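Local coordinates for protein microbial serine proteinases; subtilisin (Bacillus subtilis, PDB 2GKO) that hydrolyses peptide bonds in proteins as a psychrophilic, calcium-binding serine protease of the subtilisin family, at residues W8-I13 / S17-T22; W99-L104 / G123-A128; E117-A122 / I135-G140. All coordinates share one frame; numbering follows the deposited sequence.

Contact 1 (W8-I13 / S17-T22)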
# COMPACT_ATOMS: atom_id res chain seq x y z
N TRP A 8 8.09 -13.25 -4.82
CA TRP A 8 7.63 -13.15 -6.22
C TRP A 8 7.10 -11.78 -6.57
O TRP A 8 7.34 -11.24 -7.64
CB TRP A 8 6.61 -14.25 -6.56
CG TRP A 8 5.18 -13.95 -6.17
CD1 TRP A 8 4.54 -14.38 -5.04
CD2 TRP A 8 4.22 -13.19 -6.91
NE1 TRP A 8 3.25 -13.92 -5.03
CE2 TRP A 8 3.03 -13.17 -6.16
CE3 TRP A 8 4.24 -12.50 -8.14
CZ2 TRP A 8 1.88 -12.51 -6.60
CZ3 TRP A 8 3.11 -11.84 -8.57
CH2 TRP A 8 1.93 -11.85 -7.80
N GLY A 9 6.37 -11.15 -5.64
CA GLY A 9 5.81 -9.86 -5.95
C GLY A 9 6.84 -8.73 -6.02
O GLY A 9 6.65 -7.77 -6.76
N ILE A 10 7.92 -8.86 -5.25
CA ILE A 10 9.03 -7.92 -5.31
C ILE A 10 9.72 -8.07 -6.67
O ILE A 10 9.93 -7.10 -7.36
CB ILE A 10 10.02 -8.13 -4.14
CG1 ILE A 10 9.32 -7.86 -2.78
CG2 ILE A 10 11.23 -7.25 -4.28
CD1 ILE A 10 8.59 -6.54 -2.67
N LYS A 11 10.03 -9.31 -7.05
CA LYS A 11 10.62 -9.58 -8.35
C LYS A 11 9.69 -9.10 -9.45
O LYS A 11 10.12 -8.52 -10.43
CB LYS A 11 10.94 -11.06 -8.52
CG LYS A 11 12.04 -11.57 -7.63
CD LYS A 11 12.47 -12.99 -8.08
CE LYS A 11 13.70 -13.50 -7.36
NZ LYS A 11 13.40 -14.11 -6.05
N ALA A 12 8.38 -9.32 -9.29
CA ALA A 12 7.42 -8.88 -10.30
C ALA A 12 7.37 -7.38 -10.48
O ALA A 12 7.44 -6.87 -11.59
CB ALA A 12 6.05 -9.42 -10.00
N ILE A 13 7.27 -6.63 -9.38
CA ILE A 13 7.21 -5.20 -9.51
C ILE A 13 8.58 -4.59 -9.94
O ILE A 13 8.60 -3.55 -10.57
CB ILE A 13 6.60 -4.52 -8.22
CG1 ILE A 13 6.11 -3.11 -8.52
CG2 ILE A 13 7.56 -4.51 -7.05
CD1 ILE A 13 5.13 -2.58 -7.45
N SER A 17 13.68 -11.44 -12.73
CA SER A 17 13.47 -12.79 -12.22
C SER A 17 14.56 -13.25 -11.29
O SER A 17 14.38 -14.24 -10.58
CB SER A 17 13.38 -13.78 -13.39
OG SER A 17 12.37 -13.38 -14.29
N ASN A 18 15.70 -12.56 -11.31
CA ASN A 18 16.88 -12.96 -10.54
C ASN A 18 17.32 -11.90 -9.53
O ASN A 18 18.43 -11.94 -9.04
CB ASN A 18 18.04 -13.27 -11.48
CG ASN A 18 17.76 -14.45 -12.36
OD1 ASN A 18 17.70 -14.32 -13.58
ND2 ASN A 18 17.56 -15.60 -11.75
N LEU A 19 16.42 -10.95 -9.25
CA LEU A 19 16.66 -9.90 -8.27
C LEU A 19 17.07 -10.49 -6.93
O LEU A 19 16.41 -11.38 -6.44
CB LEU A 19 15.36 -9.09 -8.09
CG LEU A 19 15.50 -7.74 -7.40
CD1 LEU A 19 15.96 -6.64 -8.31
CD2 LEU A 19 14.15 -7.36 -6.76
N THR A 20 18.17 -10.01 -6.34
CA THR A 20 18.62 -10.46 -5.03
C THR A 20 18.46 -9.42 -3.93
O THR A 20 18.57 -9.75 -2.76
CB THR A 20 20.09 -10.89 -5.09
OG1 THR A 20 20.85 -9.85 -5.73
CG2 THR A 20 20.25 -12.08 -6.01
N SER A 21 18.26 -8.16 -4.32
CA SER A 21 18.04 -7.08 -3.36
C SER A 21 17.37 -5.90 -4.04
O SER A 21 17.33 -5.80 -5.27
CB SER A 21 19.35 -6.64 -2.70
OG SER A 21 20.19 -5.96 -3.63
N THR A 22 16.82 -5.00 -3.23
CA THR A 22 16.13 -3.83 -3.73
C THR A 22 16.86 -2.57 -3.30
O THR A 22 17.88 -2.63 -2.60
CB THR A 22 14.67 -3.80 -3.22
OG1 THR A 22 14.67 -3.93 -1.79
CG2 THR A 22 13.89 -5.03 -3.73
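With chi1 of Ile10 at -63°, its CG2 branch stands trans to the main-chain nitrogen and faces the loop 17-22, where Leu19 extends CD2 to meet it. Ile10 CG2 thus lies 3.8 Å from Leu19 CD2. The same methyl comes within 3.5 Å of Thr22 CG2, the two side chains meeting nearly at right angles. Thr22 directs its hydroxyl elsewhere, OG1 being hydrogen-bonded to Gly91 O.

Beside this apolar patch the aliphatic part of Lys11 runs along the loop backbone. Its CE lies 3.4 Å from Ser17 O and 3.6 Å from Leu19 O, and its CG passes Leu19 CB at 4.2 Å, the two side chains running in opposite directions. A bend at chi4 (84°) then turns the ammonium group to its hydrogen-bond partner, Thr6 O. The hydroxyl of Thr6 is in turn bonded to Leu19 O, so Thr6, two positions ahead of the helix, serves both segments.

The contact lies near the surface, with the loop folded back on helix 8-14 on its way to strand 29-34; inward, Ile10 packs on His254 of helix 248-265.

Contact 2 (W99-L104 / G123-A128)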
# COMPACT_ATOMS: atom_id res chain seq x y z
N TRP A 99 6.84 5.14 9.18
CA TRP A 99 6.01 5.73 10.24
C TRP A 99 4.93 4.70 10.53
O TRP A 99 4.00 4.53 9.74
CB TRP A 99 5.35 7.04 9.80
CG TRP A 99 6.28 8.14 9.55
CD1 TRP A 99 7.66 8.10 9.53
CD2 TRP A 99 5.93 9.49 9.23
NE1 TRP A 99 8.18 9.34 9.24
CE2 TRP A 99 7.14 10.21 9.04
CE3 TRP A 99 4.72 10.16 9.09
CZ2 TRP A 99 7.15 11.58 8.72
CZ3 TRP A 99 4.73 11.51 8.77
CH2 TRP A 99 5.93 12.20 8.60
N ALA A 100 5.10 3.99 11.63
CA ALA A 100 4.22 2.91 12.03
C ALA A 100 3.14 3.54 12.90
O ALA A 100 3.41 3.90 14.05
CB ALA A 100 5.00 1.82 12.79
N TYR A 101 1.94 3.71 12.33
CA TYR A 101 0.80 4.31 13.04
C TYR A 101 -0.23 3.22 13.31
O TYR A 101 -0.85 2.68 12.37
CB TYR A 101 0.19 5.42 12.18
CG TYR A 101 0.94 6.73 12.14
CD1 TYR A 101 2.25 6.87 12.63
CD2 TYR A 101 0.34 7.86 11.56
CE1 TYR A 101 2.95 8.10 12.55
CE2 TYR A 101 1.00 9.09 11.50
CZ TYR A 101 2.30 9.21 11.99
OH TYR A 101 2.92 10.43 11.88
N LYS A 102 -0.43 2.86 14.58
CA LYS A 102 -1.38 1.81 14.93
C LYS A 102 -2.77 2.45 14.98
O LYS A 102 -3.00 3.33 15.80
CB LYS A 102 -1.01 1.12 16.25
CG LYS A 102 -1.91 -0.03 16.63
CD LYS A 102 -1.37 -0.75 17.85
CE LYS A 102 -2.23 -1.94 18.19
NZ LYS A 102 -1.71 -2.72 19.37
N VAL A 103 -3.64 2.02 14.09
CA VAL A 103 -5.03 2.49 14.02
C VAL A 103 -6.08 1.39 14.19
O VAL A 103 -7.27 1.69 14.33
CB VAL A 103 -5.28 3.23 12.69
CG1 VAL A 103 -4.25 4.31 12.51
CG2 VAL A 103 -5.33 2.28 11.47
N LEU A 104 -5.64 0.13 14.18
CA LEU A 104 -6.51 -1.03 14.35
C LEU A 104 -6.11 -1.64 15.69
O LEU A 104 -5.00 -2.11 15.86
CB LEU A 104 -6.31 -2.00 13.20
CG LEU A 104 -6.53 -1.45 11.79
CD1 LEU A 104 -6.34 -2.52 10.73
CD2 LEU A 104 -7.91 -0.86 11.67
N GLY A 123 -0.74 14.02 7.76
CA GLY A 123 -0.77 15.27 7.01
C GLY A 123 -0.13 16.42 7.77
O GLY A 123 0.63 17.20 7.19
N ASP A 124 -0.41 16.51 9.07
CA ASP A 124 0.12 17.58 9.91
C ASP A 124 1.63 17.45 10.04
O ASP A 124 2.35 18.46 10.08
CB ASP A 124 -0.54 17.57 11.28
CG ASP A 124 -1.97 18.03 11.24
OD1 ASP A 124 -2.72 17.71 12.17
OD2 ASP A 124 -2.42 18.73 10.30
N GLN A 125 2.11 16.21 10.07
CA GLN A 125 3.55 15.93 10.13
C GLN A 125 4.23 16.26 8.81
O GLN A 125 5.35 16.77 8.79
CB GLN A 125 3.79 14.45 10.51
CG GLN A 125 3.48 14.12 11.94
CD GLN A 125 4.50 14.68 12.90
OE1 GLN A 125 5.61 14.19 12.93
NE2 GLN A 125 4.15 15.74 13.64
N ALA A 126 3.57 15.96 7.70
CA ALA A 126 4.10 16.31 6.39
C ALA A 126 4.35 17.81 6.36
O ALA A 126 5.38 18.27 5.89
CB ALA A 126 3.14 15.91 5.29
N THR A 127 3.39 18.56 6.88
CA THR A 127 3.46 20.03 6.87
C THR A 127 4.53 20.53 7.84
O THR A 127 5.38 21.32 7.45
CB THR A 127 2.11 20.61 7.26
OG1 THR A 127 1.12 20.21 6.31
CG2 THR A 127 2.12 22.13 7.20
N ALA A 128 4.49 20.03 9.07
CA ALA A 128 5.36 20.50 10.14
C ALA A 128 6.83 20.22 9.85
O ALA A 128 7.69 21.05 10.15
CB ALA A 128 4.97 19.91 11.47
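Van der Waals packing joins Gln125 to the aromatic side chains of Trp99 and Tyr101, and it is the aliphatic part of the glutamine that does the touching. Gln125 CB meets the six-membered ring of the indole obliquely, 3.5 Å from Trp99 CZ3 and 3.6 Å from Trp99 CH2. With chi1 of Gln125 at -72°, its CG stands beside the backbone N and lies 3.7 Å from Tyr101 OH. The two rings can share this partner because Trp99 and Tyr101, two positions apart on the strand, project from the same face of the sheet.

A polar interaction holds the indole at its other end. The pyrrole end, remote from Gln125, is anchored by a hydrogen bond from Trp99 NE1 to Glu49 OE1. Glu49 is a ligand of a calcium ion, together with Asn29 and Asp97, and the nearest atom of the Trp99 side chain is about 4 Å from the bound ion. The indole therefore spans the distance between the helix and the surroundings of the metal site.

Aromatic packing adds a further restraint: the Tyr101 ring meets that of Phe54, with the planes inclined at about 45°.

Strand 97-102 runs parallel to and between strands 29-34 and 48-53, and the C-terminal part of helix 112-129 lies over the sheet here. Lys52 of strand 48-53 also touches both Tyr101 and Gln125.

Contact 3 (E117-A122 / I135-G140). With PMS (phenylmethanesulfonic acid), chain G.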
# COMPACT_ATOMS: atom_id res chain seq x y z
N GLU A 117 -7.90 10.23 12.80
CA GLU A 117 -6.93 10.99 13.56
C GLU A 117 -5.52 10.74 13.03
O GLU A 117 -4.71 11.65 12.88
CB GLU A 117 -7.02 10.64 15.04
CG GLU A 117 -6.10 11.45 15.94
CD GLU A 117 -6.50 12.92 16.08
OE1 GLU A 117 -7.55 13.34 15.53
OE2 GLU A 117 -5.73 13.66 16.72
N ALA A 118 -5.23 9.48 12.71
CA ALA A 118 -3.92 9.13 12.18
C ALA A 118 -3.65 9.70 10.80
O ALA A 118 -2.53 10.15 10.51
CB ALA A 118 -3.76 7.61 12.16
N ILE A 119 -4.67 9.70 9.93
CA ILE A 119 -4.54 10.28 8.61
C ILE A 119 -4.25 11.77 8.75
O ILE A 119 -3.35 12.29 8.13
CB ILE A 119 -5.82 10.07 7.77
CG1 ILE A 119 -6.06 8.58 7.48
CG2 ILE A 119 -5.70 10.81 6.44
CD1 ILE A 119 -7.44 8.31 7.00
N ARG A 120 -5.04 12.46 9.58
CA ARG A 120 -4.80 13.87 9.79
C ARG A 120 -3.42 14.14 10.36
O ARG A 120 -2.76 15.07 9.94
CB ARG A 120 -5.87 14.48 10.69
CG ARG A 120 -7.26 14.51 10.05
CD ARG A 120 -8.31 15.08 10.96
NE ARG A 120 -7.89 16.40 11.40
CZ ARG A 120 -8.14 17.54 10.75
NH1 ARG A 120 -7.67 18.68 11.25
NH2 ARG A 120 -8.86 17.55 9.62
N HIS A 121 -3.00 13.33 11.32
CA HIS A 121 -1.69 13.50 11.94
C HIS A 121 -0.55 13.36 10.93
O HIS A 121 0.40 14.14 10.94
CB HIS A 121 -1.50 12.56 13.12
CG HIS A 121 -0.22 12.80 13.87
ND1 HIS A 121 0.05 14.00 14.50
CD2 HIS A 121 0.89 12.03 14.02
CE1 HIS A 121 1.26 13.94 15.05
NE2 HIS A 121 1.78 12.76 14.77
N ALA A 122 -0.68 12.40 10.02
CA ALA A 122 0.32 12.20 8.99
C ALA A 122 0.41 13.45 8.12
O ALA A 122 1.48 13.90 7.78
CB ALA A 122 -0.03 10.99 8.14
N ILE A 135 0.89 7.65 2.67
CA ILE A 135 0.07 6.81 3.53
C ILE A 135 -0.27 5.51 2.82
O ILE A 135 -0.69 5.53 1.67
CB ILE A 135 -1.28 7.51 3.90
CG1 ILE A 135 -1.01 8.64 4.90
CG2 ILE A 135 -2.25 6.49 4.49
CD1 ILE A 135 -2.23 9.52 5.23
N ASN A 136 -0.12 4.42 3.54
CA ASN A 136 -0.67 3.14 3.14
C ASN A 136 -1.79 2.71 4.08
O ASN A 136 -1.56 2.56 5.28
CB ASN A 136 0.42 2.06 3.14
CG ASN A 136 -0.10 0.75 2.61
OD1 ASN A 136 -0.07 0.50 1.40
ND2 ASN A 136 -0.67 -0.07 3.50
N MET A 137 -2.99 2.51 3.54
CA MET A 137 -4.13 1.96 4.29
C MET A 137 -4.55 0.63 3.68
O MET A 137 -5.31 0.56 2.72
CB MET A 137 -5.30 2.94 4.36
CG MET A 137 -5.01 4.03 5.33
SD MET A 137 -6.40 5.09 5.63
CE MET A 137 -6.36 6.06 4.25
N SER A 138 -4.02 -0.43 4.26
CA SER A 138 -4.37 -1.79 3.88
C SER A 138 -5.58 -2.22 4.70
O SER A 138 -5.51 -3.09 5.57
CB SER A 138 -3.17 -2.71 4.07
OG SER A 138 -2.23 -2.50 3.04
N LEU A 139 -6.69 -1.55 4.42
CA LEU A 139 -7.90 -1.75 5.19
C LEU A 139 -9.04 -1.27 4.34
O LEU A 139 -8.87 -0.51 3.40
CB LEU A 139 -7.81 -1.03 6.54
CG LEU A 139 -7.56 0.47 6.55
CD1 LEU A 139 -8.87 1.23 6.38
CD2 LEU A 139 -6.86 0.92 7.83
N GLY A 140 -10.24 -1.75 4.65
CA GLY A 140 -11.37 -1.34 3.86
C GLY A 140 -12.67 -1.75 4.50
O GLY A 140 -12.71 -2.61 5.36
C PMS G . -7.06 -6.66 4.91
S PMS G . -6.82 -6.00 3.39
C1 PMS G . -6.12 -7.81 5.24
C2 PMS G . -6.48 -9.13 4.96
C3 PMS G . -5.62 -10.18 5.28
C4 PMS G . -4.42 -9.91 5.93
C5 PMS G . -4.07 -8.61 6.26
C6 PMS G . -4.93 -7.56 5.92
O2S PMS G . -7.89 -5.05 3.16
O1S PMS G . -6.69 -7.13 2.48
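A beta-alpha-beta crossover of the subtilase core, from strand 97-102 through helix 112-129 to strand 133-137, brings Ile119 and Ala122 against Ile135 and Met137. Its two parallel strands flank strand 29-34. The short axes of 117-122 and 135-137 run almost antiparallel, at 165°, and approach to 10.4 Å, a spacing filled by apolar side chains.

Ile135 is extended (chi2 173°), which carries its CD1 to the helix, where it is lodged 3.9 Å from both Ile119 CG2 and Ala122 CB. The other branch of Ile119 serves Met137: Ile119 CD1 is 3.7 Å from Met137 SD and also 3.7 Å from Met137 CE. A turn at chi3 of Met137 (-78°) folds the terminal methyl round, so that sulfur and methyl both bear on this one carbon. Ile119 crosses each partner at about a right angle, dividing its branches between two residues of the same strand face. Leu33 of strand 29-34 touches Ile119 and Met137, and Ala151, Val152 and Ala155 of helix 146-157 pack on Ile119.

Just beyond the strand, Ser138 centres an inverse gamma turn, closed by a weak bond from Leu139 N to Met137 O, and Ser138 OG is hydrogen-bonded to Ser249 O. Ser138 and Leu139 line the pocket of phenylmethanesulfonic acid, which is hydrogen-bonded to Ser249 N and Asn168 ND2, consistent with the oxyanion hole of subtilisins. Ser138 O lies 3.9 Å from the sulfur, S, of this ligand.

From the N terminus, contact 1 comes first and closes a short local loop, turning the chain back on helix 8-14 before the main sheet begins. It lies on the opposite side of the molecule's centre from the others, its centre about 29 Å from that of contact 2 and about 27 Å from that of contact 3. Contact 2 closes the path from strand 97-102 to the end of helix 112-129, contact 3 that from the helix to strand 133-137; their segments alternate, so the two cross. They touch directly: Val103 CG1 is 3.4 Å from Ala118 CB. Contact 2 lies next to a calcium site, and the strand of contact 3 leads into the phenylmethanesulfonic acid pocket.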